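Local atomic coordinates of aldehyde dehydrogenase (Burkholderia cenocepacia, PDB entry 4O6R), a protein that probably oxidises aldehydes to carboxylic acids with NAD(P)+ as the cofactor and holds adenosine monophosphate in a nucleotide pocket. Residues A[187-192]-A[206-211]; A[178-183]-A[214-219]. All coordinates share one frame; numbering follows the deposited sequence.

How the interactions relate
Interaction 1 packs helix 187-199 on strand 206-208, and interaction 2 sets the end of strand 176-180 against helix 213-222. Strands 176-180 and 206-208 are parallel neighbours in one sheet, so the two contacts, with centres about 11 Å apart, share a border: Asn207 O accepts a probable hydrogen bond from Leu179 N at 2.8 Å. A second tie lies closer to the nucleotide, where Gly211 O is 2.8 Å from Lys180 NZ, also a probable hydrogen bond. Interaction 2 touches AMP directly. Interaction 1 stands behind it, the side chain of Pro210 lying about 9 Å from the ligand.

Interaction 1: residues A[187-192]-A[206-211]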
# COMPACT_ATOMS: atom_id res chain seq x y z
N LEU A 187 -28.72 -4.60 25.46
CA LEU A 187 -28.14 -5.30 26.61
C LEU A 187 -26.74 -5.89 26.37
O LEU A 187 -25.84 -5.76 27.23
CB LEU A 187 -29.11 -6.35 27.12
CG LEU A 187 -30.44 -5.78 27.63
CD1 LEU A 187 -31.37 -6.89 28.03
CD2 LEU A 187 -30.21 -4.84 28.81
N SER A 188 -26.51 -6.48 25.20
CA SER A 188 -25.21 -7.09 24.92
C SER A 188 -24.10 -6.02 24.81
O SER A 188 -22.97 -6.26 25.22
CB SER A 188 -25.31 -8.00 23.69
OG SER A 188 -25.54 -7.22 22.52
N THR A 189 -24.45 -4.82 24.35
CA THR A 189 -23.52 -3.72 24.25
C THR A 189 -23.01 -3.26 25.62
O THR A 189 -21.84 -2.95 25.80
CB THR A 189 -24.17 -2.54 23.51
OG1 THR A 189 -24.56 -2.97 22.21
CG2 THR A 189 -23.19 -1.39 23.37
N LEU A 190 -23.92 -3.22 26.58
CA LEU A 190 -23.57 -2.90 27.94
C LEU A 190 -22.64 -3.99 28.54
O LEU A 190 -21.75 -3.68 29.31
CB LEU A 190 -24.84 -2.71 28.77
CG LEU A 190 -25.71 -1.54 28.31
CD1 LEU A 190 -26.89 -1.37 29.25
CD2 LEU A 190 -24.91 -0.24 28.32
N ARG A 191 -22.85 -5.26 28.20
CA ARG A 191 -21.92 -6.31 28.62
C ARG A 191 -20.55 -6.19 27.95
O ARG A 191 -19.53 -6.39 28.60
CB ARG A 191 -22.51 -7.71 28.37
CG ARG A 191 -21.66 -8.90 28.83
CD ARG A 191 -21.28 -8.83 30.30
NE ARG A 191 -20.47 -10.00 30.70
CZ ARG A 191 -19.44 -10.00 31.53
NH1 ARG A 191 -19.04 -8.87 32.14
NH2 ARG A 191 -18.79 -11.14 31.78
N ILE A 192 -20.54 -5.84 26.66
CA ILE A 192 -19.28 -5.61 25.96
C ILE A 192 -18.46 -4.52 26.66
O ILE A 192 -17.27 -4.70 26.88
CB ILE A 192 -19.52 -5.26 24.48
CG1 ILE A 192 -19.97 -6.49 23.72
CG2 ILE A 192 -18.28 -4.64 23.81
CD1 ILE A 192 -18.92 -7.60 23.67
N VAL A 206 -14.35 4.51 25.85
CA VAL A 206 -15.59 4.00 25.26
C VAL A 206 -16.74 4.38 26.18
O VAL A 206 -16.72 4.04 27.38
CB VAL A 206 -15.58 2.46 25.10
CG1 VAL A 206 -16.91 1.93 24.58
CG2 VAL A 206 -14.46 2.07 24.17
N ASN A 207 -17.73 5.07 25.62
CA ASN A 207 -18.91 5.46 26.35
C ASN A 207 -20.16 4.99 25.62
O ASN A 207 -20.30 5.21 24.41
CB ASN A 207 -18.93 6.96 26.55
CG ASN A 207 -17.62 7.48 27.07
OD1 ASN A 207 -17.42 7.58 28.27
ND2 ASN A 207 -16.70 7.78 26.16
N ILE A 208 -21.04 4.32 26.34
CA ILE A 208 -22.28 3.78 25.77
C ILE A 208 -23.50 4.53 26.30
O ILE A 208 -23.71 4.62 27.52
CB ILE A 208 -22.46 2.28 26.10
CG1 ILE A 208 -21.16 1.52 25.83
CG2 ILE A 208 -23.60 1.68 25.30
CD1 ILE A 208 -20.74 1.50 24.38
N VAL A 209 -24.32 5.05 25.38
CA VAL A 209 -25.46 5.89 25.76
C VAL A 209 -26.75 5.46 25.04
O VAL A 209 -27.23 6.13 24.14
CB VAL A 209 -25.14 7.37 25.55
CG1 VAL A 209 -24.13 7.82 26.59
CG2 VAL A 209 -24.60 7.61 24.16
N PRO A 210 -27.30 4.29 25.42
CA PRO A 210 -28.58 3.88 24.86
C PRO A 210 -29.65 4.93 25.20
O PRO A 210 -29.67 5.46 26.32
CB PRO A 210 -28.91 2.58 25.60
CG PRO A 210 -27.68 2.18 26.34
CD PRO A 210 -26.93 3.47 26.58
N GLY A 211 -30.51 5.20 24.25
CA GLY A 211 -31.56 6.20 24.39
C GLY A 211 -32.25 6.32 23.05
O GLY A 211 -31.85 5.65 22.09
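Thr189 and Leu190 of helix 187-199 meet Ile208 of strand 206-208 inside a beta-alpha-beta unit, in which the helix connects parallel strands 176-180 and 206-208 of the Rossmann-like nucleotide-binding sheet. The contact is purely apolar and buried; the helix and strand come nearest at Leu190 and Ile208, whose CA atoms are 7.1 Å apart. Ile208 has the largest share and can be followed outward. Its CB, directed at the helix, lies 4.2 Å from Leu190 CD2. The short branch, CG2, anti to the backbone N because chi1 is -47°, fits between two helix residues: Thr189 CG2 at 3.6 Å and Leu190 CD2 at 3.8 Å. The long branch runs through CG1 to CD1, which lies 3.9 Å from the same Thr189 CG2. Thr189 CG2 therefore touches both methyl ends of the isoleucine. It can do so because chi1 of -59° sets this methyl, and not OG1, anti to the backbone N and facing the strand.

Around the contact, Pro181 packs against Thr189, Ile208 and Pro210, and Thr163 of helix 159-172 also touches Thr189. Val209 points the other way, onto Ala53 of helix 47-66, so the chain here has helices on both faces. Past the strand, Pro210 extends the apolar surface toward the turn that leads to helix 213-222. Leu190 CD2 thus serves a second partner, with Pro210 CG 4.2 Å away.

Interaction 2: residues A[178-183]-A[214-219]; sequences VLKPSE and HTAGQR. With AMP (adenosine monophosphate), chain E.
The backbone of Gly217 packs on one face of the adenine of AMP, at its C2 corner; its N also packs against Lys180 CD at 3.7 Å. Gly217 C stands over the rim of the base, 3.4 Å from AMP C2, an approach made possible by the lack of a side chain. At the amino edge, AMP N6 donates to Gln218 OE1 over 3.1 Å, with an N-H...O angle of 151°; Glu222, bonded to Gln218 NE2, helps fix the rotation of this amide. Lys180 starts with CG anti to the backbone N (chi1 -169°), lays CD alongside Ala216 CB and Gly217, then bends to bring NZ to the hydroxyl edge of the ribose, on the same side of the base as Gly217. There NZ binds AMP O2' at 3.0 Å and, weakly, O3'. Pro181 O holds the ammonium from the protein side at 2.8 Å, with NZ well above the carbonyl plane. The salt bridge from Lys180 NZ to Glu183 OE1 has only a weak hydrogen bond, at 3.2 Å, and OE1 also accepts a weak bond from AMP O2' at 3.3 Å. A lysine and a glutamate at the ribose hydroxyls, beside a helix that packs on the base and binds its amino group, is the arrangement of the adenosine half of the NAD site in aldehyde dehydrogenases, consistent with AMP marking the cofactor pocket.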
# COMPACT_ATOMS: atom_id res chain seq x y z
N VAL A 178 -18.12 7.43 21.49
CA VAL A 178 -19.43 7.51 22.12
C VAL A 178 -20.36 6.74 21.19
O VAL A 178 -20.56 7.13 20.04
CB VAL A 178 -19.91 8.96 22.27
CG1 VAL A 178 -21.29 8.99 22.89
CG2 VAL A 178 -18.89 9.75 23.11
N LEU A 179 -20.89 5.63 21.71
CA LEU A 179 -21.71 4.76 20.93
C LEU A 179 -23.16 4.77 21.47
O LEU A 179 -23.40 4.57 22.66
CB LEU A 179 -21.11 3.35 20.88
CG LEU A 179 -21.78 2.35 19.92
CD1 LEU A 179 -20.77 1.40 19.28
CD2 LEU A 179 -22.81 1.53 20.63
N LYS A 180 -24.10 4.98 20.57
CA LYS A 180 -25.53 4.91 20.89
C LYS A 180 -26.13 3.64 20.27
O LYS A 180 -26.48 3.63 19.08
CB LYS A 180 -26.31 6.15 20.42
CG LYS A 180 -27.75 6.15 21.02
CD LYS A 180 -28.86 6.63 20.10
CE LYS A 180 -29.53 5.55 19.28
NZ LYS A 180 -30.36 4.58 20.03
N PRO A 181 -26.24 2.57 21.07
CA PRO A 181 -26.82 1.34 20.51
C PRO A 181 -28.33 1.48 20.49
O PRO A 181 -28.89 2.43 21.09
CB PRO A 181 -26.39 0.27 21.51
CG PRO A 181 -26.39 0.99 22.82
CD PRO A 181 -25.92 2.40 22.50
N SER A 182 -29.00 0.56 19.82
CA SER A 182 -30.44 0.60 19.79
C SER A 182 -31.01 0.39 21.16
O SER A 182 -30.60 -0.54 21.89
CB SER A 182 -31.01 -0.51 18.90
OG SER A 182 -32.41 -0.44 18.96
N GLU A 183 -31.97 1.24 21.51
CA GLU A 183 -32.67 1.11 22.79
C GLU A 183 -33.59 -0.11 22.80
O GLU A 183 -34.01 -0.53 23.86
CB GLU A 183 -33.45 2.39 23.13
CG GLU A 183 -34.69 2.67 22.29
CD GLU A 183 -34.43 3.22 20.90
OE1 GLU A 183 -33.26 3.33 20.43
OE2 GLU A 183 -35.46 3.57 20.29
N HIS A 214 -34.24 10.36 18.74
CA HIS A 214 -34.55 11.76 18.66
C HIS A 214 -34.06 12.54 19.87
O HIS A 214 -34.16 13.75 19.88
CB HIS A 214 -36.04 11.96 18.49
CG HIS A 214 -36.86 11.48 19.65
ND1 HIS A 214 -37.38 10.20 19.71
CD2 HIS A 214 -37.28 12.11 20.77
CE1 HIS A 214 -38.07 10.06 20.83
NE2 HIS A 214 -38.02 11.21 21.49
N THR A 215 -33.55 11.87 20.89
CA THR A 215 -32.94 12.57 22.04
C THR A 215 -31.41 12.39 21.97
O THR A 215 -30.69 13.30 21.54
CB THR A 215 -33.49 12.06 23.38
OG1 THR A 215 -33.47 10.62 23.42
CG2 THR A 215 -34.93 12.51 23.61
N ALA A 216 -30.91 11.21 22.37
CA ALA A 216 -29.47 10.93 22.38
C ALA A 216 -28.87 10.94 20.99
O ALA A 216 -27.84 11.54 20.77
CB ALA A 216 -29.17 9.60 23.05
N GLY A 217 -29.51 10.25 20.05
CA GLY A 217 -28.95 10.12 18.70
C GLY A 217 -28.78 11.46 18.02
O GLY A 217 -27.74 11.74 17.44
N GLN A 218 -29.80 12.30 18.10
CA GLN A 218 -29.78 13.62 17.45
C GLN A 218 -28.68 14.49 18.09
O GLN A 218 -27.95 15.19 17.39
CB GLN A 218 -31.14 14.30 17.58
CG GLN A 218 -31.30 15.59 16.81
CD GLN A 218 -31.36 15.37 15.32
OE1 GLN A 218 -31.88 14.35 14.84
NE2 GLN A 218 -30.82 16.33 14.56
N ARG A 219 -28.53 14.43 19.40
CA ARG A 219 -27.51 15.24 20.04
C ARG A 219 -26.11 14.77 19.62
O ARG A 219 -25.23 15.59 19.33
CB ARG A 219 -27.64 15.23 21.57
CG ARG A 219 -26.59 16.04 22.30
CD ARG A 219 -26.47 17.47 21.80
NE ARG A 219 -25.45 18.20 22.55
CZ ARG A 219 -24.89 19.33 22.18
NH1 ARG A 219 -25.24 19.93 21.05
NH2 ARG A 219 -23.95 19.88 22.94
P AMP E . -33.52 4.04 12.11
O1P AMP E . -32.77 3.98 10.83
O2P AMP E . -34.19 5.41 12.33
O3P AMP E . -34.40 2.80 12.34
O5' AMP E . -32.45 3.93 13.37
C5' AMP E . -31.21 3.18 13.51
C4' AMP E . -30.46 3.77 14.74
O4' AMP E . -30.49 5.21 14.64
C3' AMP E . -31.03 3.47 16.13
O3' AMP E . -30.02 3.25 17.17
C2' AMP E . -31.91 4.70 16.40
O2' AMP E . -32.24 4.97 17.78
C1' AMP E . -31.12 5.84 15.76
N9 AMP E . -31.91 7.05 15.36
C8 AMP E . -33.26 7.14 15.11
N7 AMP E . -33.61 8.43 14.81
C5 AMP E . -32.50 9.21 14.85
C6 AMP E . -32.13 10.64 14.62
N6 AMP E . -33.05 11.56 14.28
N1 AMP E . -30.85 11.04 14.75
C2 AMP E . -29.91 10.15 15.09
N3 AMP E . -30.16 8.84 15.32
C4 AMP E . -31.39 8.30 15.22